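Local coordinates for TCR alpha chain (Gallus gallus, PDB 6LIR), which pairs with the TCR beta chain to form the chicken alpha beta T-cell receptor, which probably recognises antigen peptides presented by MHC molecules, at residues Q4-T10 / G102-Q108; C20-Q26 / D66-S70; S29-Y33 / S69-W73. All coordinates share one frame. Numbering follows the deposited sequence.

Interaction 1: Q4-T10 / G102-Q108; sequences QEPSAET and GTRLSVQ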
ATOM      1  N   GLN A   4      -7.176 -13.132  13.175  1.00 43.48           N
ATOM      2  CA  GLN A   4      -5.752 -12.996  12.911  1.00 43.53           C
ATOM      3  C   GLN A   4      -5.212 -11.857  13.760  1.00 43.07           C
ATOM      4  O   GLN A   4      -5.936 -10.913  14.086  1.00 46.26           O
ATOM      5  CB  GLN A   4      -5.456 -12.706  11.432  1.00 39.25           C
ATOM      6  CG  GLN A   4      -5.851 -13.804  10.463  1.00 40.62           C
ATOM      7  CD  GLN A   4      -5.441 -13.475   9.040  1.00 40.71           C
ATOM      8  OE1 GLN A   4      -6.287 -13.245   8.175  1.00 42.18           O
ATOM      9  NE2 GLN A   4      -4.133 -13.439   8.793  1.00 37.15           N
ATOM     10  N   GLU A   5      -3.936 -11.945  14.112  1.00 40.79           N
ATOM     11  CA  GLU A   5      -3.319 -10.836  14.817  1.00 44.82           C
ATOM     12  C   GLU A   5      -3.206  -9.647  13.864  1.00 45.26           C
ATOM     13  O   GLU A   5      -2.866  -9.825  12.691  1.00 37.92           O
ATOM     14  CB  GLU A   5      -1.934 -11.224  15.331  1.00 46.40           C
ATOM     15  CG  GLU A   5      -1.948 -12.287  16.416  1.00 49.12           C
ATOM     16  CD  GLU A   5      -2.770 -11.875  17.620  1.00 55.97           C
ATOM     17  OE1 GLU A   5      -2.268 -11.074  18.437  1.00 63.89           O
ATOM     18  OE2 GLU A   5      -3.917 -12.354  17.754  1.00 63.95           O
ATOM     19  N   PRO A   6      -3.522  -8.434  14.325  1.00 51.39           N
ATOM     20  CA  PRO A   6      -3.521  -7.280  13.406  1.00 49.09           C
ATOM     21  C   PRO A   6      -2.176  -7.022  12.747  1.00 48.65           C
ATOM     22  O   PRO A   6      -2.132  -6.617  11.577  1.00 46.33           O
ATOM     23  CB  PRO A   6      -3.955  -6.116  14.309  1.00 53.94           C
ATOM     24  CG  PRO A   6      -3.655  -6.573  15.702  1.00 60.51           C
ATOM     25  CD  PRO A   6      -3.885  -8.051  15.700  1.00 51.95           C
ATOM     26  N   SER A   7      -1.074  -7.223  13.464  1.00 38.22           N
ATOM     27  CA  SER A   7       0.232  -6.914  12.905  1.00 40.24           C
ATOM     28  C   SER A   7       1.276  -7.881  13.438  1.00 43.32           C
ATOM     29  O   SER A   7       1.101  -8.512  14.485  1.00 45.55           O
ATOM     30  CB  SER A   7       0.640  -5.469  13.212  1.00 42.08           C
ATOM     31  OG  SER A   7       0.585  -5.213  14.601  1.00 50.22           O
ATOM     32  N   ALA A   8       2.373  -7.982  12.693  1.00 43.06           N
ATOM     33  CA  ALA A   8       3.523  -8.787  13.077  1.00 41.22           C
ATOM     34  C   ALA A   8       4.775  -8.100  12.557  1.00 43.82           C
ATOM     35  O   ALA A   8       4.732  -7.344  11.582  1.00 39.77           O
ATOM     36  CB  ALA A   8       3.426 -10.214  12.530  1.00 36.10           C
ATOM     37  N   GLU A   9       5.900  -8.373  13.210  1.00 45.15           N
ATOM     38  CA  GLU A   9       7.156  -7.763  12.807  1.00 47.51           C
ATOM     39  C   GLU A   9       8.292  -8.752  13.010  1.00 47.58           C
ATOM     40  O   GLU A   9       8.280  -9.565  13.937  1.00 42.00           O
ATOM     41  CB  GLU A   9       7.430  -6.468  13.592  1.00 50.48           C
ATOM     42  CG  GLU A   9       7.754  -6.691  15.063  1.00 64.92           C
ATOM     43  CD  GLU A   9       8.134  -5.413  15.790  1.00 76.43           C
ATOM     44  OE1 GLU A   9       7.346  -4.960  16.648  1.00 82.78           O
ATOM     45  OE2 GLU A   9       9.221  -4.865  15.508  1.00 76.08           O
ATOM     46  N   THR A  10       9.280  -8.665  12.127  1.00 39.08           N
ATOM     47  CA  THR A  10      10.426  -9.559  12.161  1.00 41.03           C
ATOM     48  C   THR A  10      11.582  -8.878  11.449  1.00 40.22           C
ATOM     49  O   THR A  10      11.388  -7.972  10.636  1.00 39.87           O
ATOM     50  CB  THR A  10      10.117 -10.914  11.513  1.00 38.41           C
ATOM     51  OG1 THR A  10      11.168 -11.840  11.815  1.00 38.65           O
ATOM     52  CG2 THR A  10       9.999 -10.772  10.003  1.00 36.35           C
ATOM     53  N   GLY A 102      -6.721 -10.281   8.511  1.00 41.30           N
ATOM     54  CA  GLY A 102      -5.452  -9.900   7.928  1.00 36.56           C
ATOM     55  C   GLY A 102      -4.397  -9.525   8.945  1.00 39.95           C
ATOM     56  O   GLY A 102      -4.689  -8.840   9.932  1.00 42.33           O
ATOM     57  N   THR A 103      -3.171  -9.992   8.729  1.00 30.96           N
ATOM     58  CA  THR A 103      -2.036  -9.666   9.581  1.00 33.87           C
ATOM     59  C   THR A 103      -1.031  -8.861   8.769  1.00 33.97           C
ATOM     60  O   THR A 103      -0.557  -9.323   7.725  1.00 32.70           O
ATOM     61  CB  THR A 103      -1.397 -10.933  10.150  1.00 32.71           C
ATOM     62  OG1 THR A 103      -2.324 -11.561  11.046  1.00 31.94           O
ATOM     63  CG2 THR A 103      -0.119 -10.590  10.915  1.00 34.31           C
ATOM     64  N   ARG A 104      -0.705  -7.665   9.250  1.00 36.39           N
ATOM     65  CA  ARG A 104       0.188  -6.756   8.537  1.00 39.29           C
ATOM     66  C   ARG A 104       1.617  -7.062   8.963  1.00 37.72           C
ATOM     67  O   ARG A 104       2.012  -6.753  10.091  1.00 37.52           O
ATOM     68  CB  ARG A 104      -0.151  -5.294   8.818  1.00 37.19           C
ATOM     69  CG  ARG A 104       0.786  -4.372   8.096  1.00 48.17           C
ATOM     70  CD  ARG A 104       0.364  -2.910   8.049  1.00 56.47           C
ATOM     71  NE  ARG A 104       1.472  -2.162   7.567  1.00 68.44           N
ATOM     72  CZ  ARG A 104       1.740  -1.918   6.282  1.00 72.19           C
ATOM     73  NH1 ARG A 104       2.808  -1.242   5.870  1.00 67.78           N
ATOM     74  NH2 ARG A 104       0.895  -2.345   5.353  1.00 63.31           N
ATOM     75  N   LEU A 105       2.389  -7.678   8.072  1.00 33.26           N
ATOM     76  CA  LEU A 105       3.757  -8.066   8.392  1.00 36.68           C
ATOM     77  C   LEU A 105       4.721  -6.948   8.021  1.00 36.81           C
ATOM     78  O   LEU A 105       4.673  -6.413   6.909  1.00 37.78           O
ATOM     79  CB  LEU A 105       4.159  -9.356   7.672  1.00 33.84           C
ATOM     80  CG  LEU A 105       5.634  -9.742   7.870  1.00 32.23           C
ATOM     81  CD1 LEU A 105       5.937  -9.965   9.346  1.00 27.49           C
ATOM     82  CD2 LEU A 105       6.025 -10.962   7.042  1.00 31.74           C
ATOM     83  N   SER A 106       5.594  -6.607   8.960  1.00 39.15           N
ATOM     84  CA  SER A 106       6.661  -5.639   8.767  1.00 44.70           C
ATOM     85  C   SER A 106       7.983  -6.382   8.884  1.00 45.57           C
ATOM     86  O   SER A 106       8.161  -7.186   9.805  1.00 45.14           O
ATOM     87  CB  SER A 106       6.588  -4.515   9.805  1.00 47.20           C
ATOM     88  OG  SER A 106       5.807  -3.433   9.332  1.00 61.39           O
ATOM     89  N   VAL A 107       8.896  -6.132   7.950  1.00 37.63           N
ATOM     90  CA  VAL A 107      10.180  -6.821   7.916  1.00 36.53           C
ATOM     91  C   VAL A 107      11.268  -5.763   7.981  1.00 42.16           C
ATOM     92  O   VAL A 107      11.394  -4.932   7.072  1.00 37.56           O
ATOM     93  CB  VAL A 107      10.334  -7.688   6.657  1.00 36.29           C
ATOM     94  CG1 VAL A 107      11.722  -8.324   6.610  1.00 31.12           C
ATOM     95  CG2 VAL A 107       9.248  -8.751   6.604  1.00 36.21           C
ATOM     96  N   GLN A 108      12.057  -5.800   9.053  1.00 49.03           N
ATOM     97  CA  GLN A 108      13.070  -4.788   9.303  1.00 53.34           C
ATOM     98  C   GLN A 108      14.415  -5.253   8.779  1.00 50.83           C
ATOM     99  O   GLN A 108      14.957  -6.249   9.283  1.00 52.25           O
ATOM    100  CB  GLN A 108      13.165  -4.479  10.791  1.00 53.34           C
ATOM    101  CG  GLN A 108      11.953  -3.748  11.339  1.00 59.35           C
ATOM    102  CD  GLN A 108      11.469  -4.329  12.647  1.00 68.76           C
ATOM    103  OE1 GLN A 108      10.267  -4.473  12.869  1.00 74.35           O
ATOM    104  NE2 GLN A 108      12.405  -4.672  13.526  1.00 70.21           N
TER
HETATM  105  O   HOH W   1      -2.147 -13.588  12.850  1.00 34.35           O
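Five backbone hydrogen bonds join these segments: Arg104 N to Pro6 O (2.9 Å), Ala8 N to Arg104 O (2.9 Å), Ser106 N to Ala8 O (2.9 Å), Thr10 N to Ser106 O (3.0 Å) and Gln108 N to Thr10 O (2.8 Å). They alternate as parallel pairing requires. Ahead of them, Thr103 OG1 gives a very short bond to Glu5 O (2.5 Å), and one water links Glu5 N to the same hydroxyl. Gly102 N adds a weak bond to Gln4 OE1 (3.0 Å); the Gln4 amide also bonds Tyr85 and Cys87. This is the A' strand of a V-set immunoglobulin domain running parallel to strand G, and Gly102 is the last glycine of the Phe-Gly-X-Gly motif, at the break in that strand. Ala8, Thr10, Leu105 and Val107 share the inward face, where Ala8 CB lies 4.1 Å from Leu105 CD1 and Ile16 packs on Ala8, Thr10 and Leu105. Ser7, Glu9, Arg104 and Ser106 occupy the other face, Arg104 reaching a salt bridge with Glu170 of the TCR beta chain.

Interaction 2: C20-Q26 / D66-S70; sequences CSHPSIQ and DSRSS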
ATOM      1  N   CYS A  20      -3.815 -18.132  12.452  1.00 38.87           N
ATOM      2  CA  CYS A  20      -5.182 -17.916  11.995  1.00 37.88           C
ATOM      3  C   CYS A  20      -6.060 -18.877  12.780  1.00 41.09           C
ATOM      4  O   CYS A  20      -5.831 -20.088  12.747  1.00 39.78           O
ATOM      5  CB  CYS A  20      -5.317 -18.146  10.487  1.00 36.94           C
ATOM      6  SG  CYS A  20      -7.010 -18.068   9.847  1.00 43.83           S
ATOM      7  N   SER A  21      -7.030 -18.332  13.511  1.00 37.21           N
ATOM      8  CA  SER A  21      -7.868 -19.092  14.427  1.00 40.71           C
ATOM      9  C   SER A  21      -9.332 -18.911  14.049  1.00 39.46           C
ATOM     10  O   SER A  21      -9.805 -17.778  13.908  1.00 42.64           O
ATOM     11  CB  SER A  21      -7.622 -18.640  15.869  1.00 40.56           C
ATOM     12  OG  SER A  21      -8.644 -19.097  16.733  1.00 55.34           O
ATOM     13  N   HIS A  22     -10.041 -20.027  13.867  1.00 38.90           N
ATOM     14  CA  HIS A  22     -11.471 -20.019  13.543  1.00 37.12           C
ATOM     15  C   HIS A  22     -12.156 -21.153  14.294  1.00 38.98           C
ATOM     16  O   HIS A  22     -12.522 -22.179  13.710  1.00 33.83           O
ATOM     17  CB  HIS A  22     -11.688 -20.139  12.034  1.00 37.01           C
ATOM     18  CG  HIS A  22     -10.758 -21.099  11.358  1.00 36.74           C
ATOM     19  ND1 HIS A  22     -11.106 -22.403  11.074  1.00 37.29           N
ATOM     20  CD2 HIS A  22      -9.494 -20.941  10.900  1.00 35.93           C
ATOM     21  CE1 HIS A  22     -10.095 -23.008  10.477  1.00 38.58           C
ATOM     22  NE2 HIS A  22      -9.103 -22.141  10.360  1.00 36.72           N
ATOM     23  N   PRO A  23     -12.357 -20.990  15.605  1.00 45.86           N
ATOM     24  CA  PRO A  23     -12.921 -22.088  16.412  1.00 44.61           C
ATOM     25  C   PRO A  23     -14.289 -22.550  15.943  1.00 46.50           C
ATOM     26  O   PRO A  23     -14.620 -23.731  16.094  1.00 47.34           O
ATOM     27  CB  PRO A  23     -12.976 -21.497  17.829  1.00 45.87           C
ATOM     28  CG  PRO A  23     -12.008 -20.367  17.817  1.00 50.01           C
ATOM     29  CD  PRO A  23     -12.057 -19.803  16.427  1.00 45.81           C
ATOM     30  N   SER A  24     -15.094 -21.661  15.373  1.00 40.48           N
ATOM     31  CA  SER A  24     -16.449 -21.995  14.964  1.00 43.16           C
ATOM     32  C   SER A  24     -16.519 -22.589  13.564  1.00 47.67           C
ATOM     33  O   SER A  24     -17.619 -22.884  13.089  1.00 42.58           O
ATOM     34  CB  SER A  24     -17.331 -20.746  15.031  1.00 46.33           C
ATOM     35  OG  SER A  24     -17.306 -20.055  13.792  1.00 57.06           O
ATOM     36  N   ILE A  25     -15.389 -22.762  12.885  1.00 42.79           N
ATOM     37  CA  ILE A  25     -15.376 -23.285  11.524  1.00 41.84           C
ATOM     38  C   ILE A  25     -14.385 -24.435  11.468  1.00 42.03           C
ATOM     39  O   ILE A  25     -13.201 -24.256  11.780  1.00 42.70           O
ATOM     40  CB  ILE A  25     -15.009 -22.209  10.486  1.00 42.52           C
ATOM     41  CG1 ILE A  25     -15.948 -21.006  10.603  1.00 48.33           C
ATOM     42  CG2 ILE A  25     -15.058 -22.794   9.077  1.00 39.06           C
ATOM     43  CD1 ILE A  25     -15.678 -19.915   9.582  1.00 48.01           C
ATOM     44  N   GLN A  26     -14.861 -25.605  11.052  1.00 37.67           N
ATOM     45  CA  GLN A  26     -14.011 -26.775  10.859  1.00 37.41           C
ATOM     46  C   GLN A  26     -13.719 -26.816   9.367  1.00 41.92           C
ATOM     47  O   GLN A  26     -14.548 -27.259   8.567  1.00 35.98           O
ATOM     48  CB  GLN A  26     -14.692 -28.048  11.351  1.00 39.22           C
ATOM     49  CG  GLN A  26     -13.812 -29.282  11.290  1.00 35.11           C
ATOM     50  CD  GLN A  26     -14.193 -30.324  12.323  1.00 44.24           C
ATOM     51  OE1 GLN A  26     -15.291 -30.883  12.282  1.00 36.55           O
ATOM     52  NE2 GLN A  26     -13.284 -30.587  13.263  1.00 38.66           N
ATOM     53  N   ASP A  66      -7.563 -30.642  14.116  1.00 36.33           N
ATOM     54  CA  ASP A  66      -9.009 -30.462  14.110  1.00 38.03           C
ATOM     55  C   ASP A  66      -9.489 -29.508  13.021  1.00 38.58           C
ATOM     56  O   ASP A  66     -10.700 -29.265  12.928  1.00 36.68           O
ATOM     57  CB  ASP A  66      -9.488 -29.974  15.481  1.00 38.25           C
ATOM     58  CG  ASP A  66      -8.968 -28.591  15.830  1.00 44.05           C
ATOM     59  OD1 ASP A  66      -8.123 -28.049  15.084  1.00 39.05           O
ATOM     60  OD2 ASP A  66      -9.407 -28.043  16.862  1.00 48.80           O
ATOM     61  N   SER A  67      -8.577 -28.974  12.205  1.00 32.78           N
ATOM     62  CA  SER A  67      -8.907 -28.081  11.091  1.00 30.90           C
ATOM     63  C   SER A  67      -9.640 -26.822  11.544  1.00 31.26           C
ATOM     64  O   SER A  67     -10.395 -26.222  10.775  1.00 30.50           O
ATOM     65  CB  SER A  67      -9.722 -28.803  10.013  1.00 33.64           C
ATOM     66  OG  SER A  67      -8.934 -29.785   9.364  1.00 44.61           O
ATOM     67  N   ARG A  68      -9.419 -26.387  12.782  1.00 30.86           N
ATOM     68  CA  ARG A  68     -10.030 -25.158  13.270  1.00 31.29           C
ATOM     69  C   ARG A  68      -9.016 -24.035  13.432  1.00 33.91           C
ATOM     70  O   ARG A  68      -9.342 -22.997  14.018  1.00 34.95           O
ATOM     71  CB  ARG A  68     -10.754 -25.421  14.594  1.00 36.63           C
ATOM     72  CG  ARG A  68     -11.887 -26.442  14.464  1.00 34.15           C
ATOM     73  CD  ARG A  68     -12.633 -26.638  15.777  1.00 40.94           C
ATOM     74  NE  ARG A  68     -13.648 -27.683  15.655  1.00 40.79           N
ATOM     75  CZ  ARG A  68     -14.894 -27.465  15.248  1.00 41.62           C
ATOM     76  NH1 ARG A  68     -15.282 -26.236  14.932  1.00 38.46           N
ATOM     77  NH2 ARG A  68     -15.751 -28.474  15.158  1.00 41.96           N
ATOM     78  N   SER A  69      -7.814 -24.202  12.890  1.00 32.42           N
ATOM     79  CA  SER A  69      -6.769 -23.187  12.934  1.00 34.87           C
ATOM     80  C   SER A  69      -5.675 -23.589  11.958  1.00 35.75           C
ATOM     81  O   SER A  69      -5.571 -24.755  11.562  1.00 29.47           O
ATOM     82  CB  SER A  69      -6.187 -23.013  14.339  1.00 35.20           C
ATOM     83  OG  SER A  69      -5.526 -24.191  14.751  1.00 35.70           O
ATOM     84  N   SER A  70      -4.851 -22.612  11.589  1.00 35.95           N
ATOM     85  CA  SER A  70      -3.694 -22.873  10.750  1.00 38.06           C
ATOM     86  C   SER A  70      -2.629 -21.826  11.045  1.00 36.90           C
ATOM     87  O   SER A  70      -2.869 -20.840  11.748  1.00 33.93           O
ATOM     88  CB  SER A  70      -4.070 -22.875   9.263  1.00 35.66           C
ATOM     89  OG  SER A  70      -4.201 -21.551   8.770  1.00 36.21           O
TER
HETATM   90  O   HOH W   2      -6.826 -21.251   8.870  1.00 39.91           O
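Here the B and E strands of the V domain, neighbours in one sheet, run out into the two loops beyond their ends: the BC loop, which carries CDR1, and the DE loop, the HV4 region of T-cell receptors. Cys20 and Ser70 form an antiparallel hydrogen-bonded pair, Ser70 N to Cys20 O at 2.9 Å and a weak return bond from Cys20 N to Ser70 O at 3.0 Å. Ser21 and Ser69 make the next, non-hydrogen-bonded pair, and His22 N extends the pattern to Arg68 O (3.1 Å). His22 then opens a type I turn to Ile25, closed by Ile25 N to His22 O and braced by His22 ND1 to Ile25 O (2.9 Å). One face of its ring lies over the backbone at Arg68 and Ser69, and a water joins His22 NE2 to Ser70 OG, which also accepts from Trp32 NE1. Arg68, which buries the most surface, lies along the turn: its NH1 bonds Pro23 O at 2.8 Å while Gln26 CB sits over the guanidinium face. Gln26 NE2 reaches Asp66 O (2.9 Å), and Asp66 OD1 accepts from Arg68 N in an Asx turn that shapes the DE bend. With Cys20 in a disulfide to Cys87, the arrangement is that of the immunoglobulin V fold, its B–E edge continuing into adjoining CDR1 and HV4 loops.

Interaction 3: S29-Y33 / S69-W73; sequences SIQWY and SSALW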
ATOM      1  N   SER A  29     -11.168 -26.539   3.554  1.00 38.09           N
ATOM      2  CA  SER A  29      -9.928 -26.158   2.901  1.00 42.07           C
ATOM      3  C   SER A  29      -9.505 -24.805   3.444  1.00 38.31           C
ATOM      4  O   SER A  29     -10.339 -23.999   3.869  1.00 35.97           O
ATOM      5  CB  SER A  29     -10.079 -26.100   1.376  1.00 45.90           C
ATOM      6  OG  SER A  29     -10.871 -24.993   0.989  1.00 50.01           O
ATOM      7  N   ILE A  30      -8.199 -24.574   3.451  1.00 37.80           N
ATOM      8  CA  ILE A  30      -7.627 -23.344   3.973  1.00 40.35           C
ATOM      9  C   ILE A  30      -6.724 -22.756   2.902  1.00 41.04           C
ATOM     10  O   ILE A  30      -5.921 -23.475   2.296  1.00 39.56           O
ATOM     11  CB  ILE A  30      -6.842 -23.587   5.277  1.00 41.16           C
ATOM     12  CG1 ILE A  30      -7.801 -23.954   6.412  1.00 41.47           C
ATOM     13  CG2 ILE A  30      -6.031 -22.364   5.654  1.00 39.17           C
ATOM     14  CD1 ILE A  30      -7.118 -24.539   7.625  1.00 45.93           C
ATOM     15  N   GLN A  31      -6.843 -21.452   2.685  1.00 34.87           N
ATOM     16  CA  GLN A  31      -6.017 -20.743   1.727  1.00 37.99           C
ATOM     17  C   GLN A  31      -5.409 -19.538   2.416  1.00 37.46           C
ATOM     18  O   GLN A  31      -5.968 -18.999   3.377  1.00 35.40           O
ATOM     19  CB  GLN A  31      -6.815 -20.274   0.503  1.00 36.53           C
ATOM     20  CG  GLN A  31      -7.375 -21.392  -0.348  1.00 46.15           C
ATOM     21  CD  GLN A  31      -8.646 -20.987  -1.068  1.00 58.10           C
ATOM     22  OE1 GLN A  31      -9.657 -21.685  -0.998  1.00 85.62           O
ATOM     23  NE2 GLN A  31      -8.603 -19.853  -1.761  1.00 63.65           N
ATOM     24  N   TRP A  32      -4.275 -19.096   1.890  1.00 35.21           N
ATOM     25  CA  TRP A  32      -3.609 -17.915   2.400  1.00 31.81           C
ATOM     26  C   TRP A  32      -3.285 -17.009   1.228  1.00 34.50           C
ATOM     27  O   TRP A  32      -2.901 -17.479   0.151  1.00 30.50           O
ATOM     28  CB  TRP A  32      -2.328 -18.270   3.159  1.00 31.13           C
ATOM     29  CG  TRP A  32      -2.560 -18.717   4.567  1.00 32.19           C
ATOM     30  CD1 TRP A  32      -2.934 -19.962   4.981  1.00 30.91           C
ATOM     31  CD2 TRP A  32      -2.427 -17.923   5.751  1.00 32.87           C
ATOM     32  NE1 TRP A  32      -3.040 -19.995   6.352  1.00 28.70           N
ATOM     33  CE2 TRP A  32      -2.732 -18.756   6.849  1.00 34.30           C
ATOM     34  CE3 TRP A  32      -2.072 -16.591   5.992  1.00 35.58           C
ATOM     35  CZ2 TRP A  32      -2.694 -18.302   8.166  1.00 34.06           C
ATOM     36  CZ3 TRP A  32      -2.037 -16.139   7.302  1.00 35.41           C
ATOM     37  CH2 TRP A  32      -2.346 -16.994   8.373  1.00 34.99           C
ATOM     38  N   TYR A  33      -3.449 -15.711   1.454  1.00 33.89           N
ATOM     39  CA  TYR A  33      -3.185 -14.686   0.461  1.00 35.55           C
ATOM     40  C   TYR A  33      -2.321 -13.615   1.105  1.00 35.90           C
ATOM     41  O   TYR A  33      -2.247 -13.502   2.333  1.00 37.80           O
ATOM     42  CB  TYR A  33      -4.484 -14.050  -0.065  1.00 32.18           C
ATOM     43  CG  TYR A  33      -5.390 -14.979  -0.846  1.00 35.51           C
ATOM     44  CD1 TYR A  33      -6.179 -15.924  -0.200  1.00 38.49           C
ATOM     45  CD2 TYR A  33      -5.475 -14.890  -2.229  1.00 35.27           C
ATOM     46  CE1 TYR A  33      -7.013 -16.770  -0.914  1.00 37.10           C
ATOM     47  CE2 TYR A  33      -6.303 -15.728  -2.953  1.00 39.68           C
ATOM     48  CZ  TYR A  33      -7.071 -16.666  -2.291  1.00 42.96           C
ATOM     49  OH  TYR A  33      -7.894 -17.499  -3.015  1.00 41.44           O
ATOM     50  N   SER A  69      -7.814 -24.202  12.890  1.00 32.42           N
ATOM     51  CA  SER A  69      -6.769 -23.187  12.934  1.00 34.87           C
ATOM     52  C   SER A  69      -5.675 -23.589  11.958  1.00 35.75           C
ATOM     53  O   SER A  69      -5.571 -24.755  11.562  1.00 29.47           O
ATOM     54  CB  SER A  69      -6.187 -23.013  14.339  1.00 35.20           C
ATOM     55  OG  SER A  69      -5.526 -24.191  14.751  1.00 35.70           O
ATOM     56  N   SER A  70      -4.851 -22.612  11.589  1.00 35.95           N
ATOM     57  CA  SER A  70      -3.694 -22.873  10.750  1.00 38.06           C
ATOM     58  C   SER A  70      -2.629 -21.826  11.045  1.00 36.90           C
ATOM     59  O   SER A  70      -2.869 -20.840  11.748  1.00 33.93           O
ATOM     60  CB  SER A  70      -4.070 -22.875   9.263  1.00 35.66           C
ATOM     61  OG  SER A  70      -4.201 -21.551   8.770  1.00 36.21           O
ATOM     62  N   ALA A  71      -1.444 -22.050  10.490  1.00 27.31           N
ATOM     63  CA  ALA A  71      -0.312 -21.167  10.722  1.00 34.59           C
ATOM     64  C   ALA A  71       0.539 -21.129   9.467  1.00 31.46           C
ATOM     65  O   ALA A  71       0.875 -22.176   8.908  1.00 30.22           O
ATOM     66  CB  ALA A  71       0.532 -21.627  11.917  1.00 28.82           C
ATOM     67  N   LEU A  72       0.880 -19.919   9.037  1.00 29.65           N
ATOM     68  CA  LEU A  72       1.758 -19.699   7.901  1.00 32.38           C
ATOM     69  C   LEU A  72       3.137 -19.321   8.424  1.00 33.21           C
ATOM     70  O   LEU A  72       3.301 -18.273   9.059  1.00 29.27           O
ATOM     71  CB  LEU A  72       1.215 -18.601   6.988  1.00 30.72           C
ATOM     72  CG  LEU A  72       2.057 -18.362   5.736  1.00 28.57           C
ATOM     73  CD1 LEU A  72       1.999 -19.576   4.818  1.00 30.76           C
ATOM     74  CD2 LEU A  72       1.609 -17.106   5.003  1.00 31.74           C
ATOM     75  N   TRP A  73       4.118 -20.174   8.165  1.00 32.60           N
ATOM     76  CA  TRP A  73       5.490 -19.938   8.594  1.00 29.40           C
ATOM     77  C   TRP A  73       6.278 -19.417   7.404  1.00 28.34           C
ATOM     78  O   TRP A  73       6.335 -20.074   6.362  1.00 30.48           O
ATOM     79  CB  TRP A  73       6.128 -21.218   9.137  1.00 30.88           C
ATOM     80  CG  TRP A  73       7.618 -21.104   9.387  1.00 31.41           C
ATOM     81  CD1 TRP A  73       8.620 -21.665   8.646  1.00 34.18           C
ATOM     82  CD2 TRP A  73       8.261 -20.394  10.455  1.00 27.66           C
ATOM     83  NE1 TRP A  73       9.847 -21.347   9.188  1.00 33.24           N
ATOM     84  CE2 TRP A  73       9.653 -20.569  10.298  1.00 32.31           C
ATOM     85  CE3 TRP A  73       7.795 -19.629  11.529  1.00 31.44           C
ATOM     86  CZ2 TRP A  73      10.582 -20.007  11.175  1.00 32.03           C
ATOM     87  CZ3 TRP A  73       8.719 -19.071  12.402  1.00 34.15           C
ATOM     88  CH2 TRP A  73      10.095 -19.263  12.218  1.00 31.43           C
TER
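Trp32, Ser70 and Leu72 carry this contact. The two strands belong to different sheets, their axes 9.0 Å apart at closest and crossing at -33°, so no backbone hydrogen bonds join them and side chains fill the gap. Trp32, with the most surface covered, lays its indole against Ser70 and Leu72. In the ring plane, NE1 donates a hydrogen bond to Ser70 OG (3.1 Å), which satisfies the indole NH within the mostly apolar core. Over one face sits Leu72: its CB stands 3.8 Å from the centroid of the Trp32 six-membered ring, 5° off the normal, a CH-pi contact, and Leu72 CD2 is within 3.8 Å of Trp32 CE3. Ile30, two residues earlier on the same side, puts CG2 3.7 Å from Ser70 OG. Gln31 and Tyr33 point away; Tyr33 OH hydrogen-bonds Leu99 N of the TCR beta chain. Trp32 also packs on Cys20 and Cys87, joined by a disulfide, giving the strand C tryptophan and intersheet cystine at the core of the immunoglobulin sandwich.

Overall arrangement
All three contacts lie in the V domain. Along the chain the first partners come in order, 4-10, 20-26 and 29-33; interactions 2 and 3 then close on the same strand, 69-74, sharing Ser69 and Ser70, and interaction 1 closes last at 102-108. Interaction 1 sits within the sheet containing 29-35, interaction 2 at the end of the opposing sheet, and interaction 3 spans the two. Centres of interactions 2 and 3 are about 10 Å apart, those of 1 and 3 about 15 Å, and those of 1 and 2 about 20 Å. Trp32 connects them, packing against Cys20 and Gln4, so one core underlies both the CDR1 end and the sheet facing the beta chain.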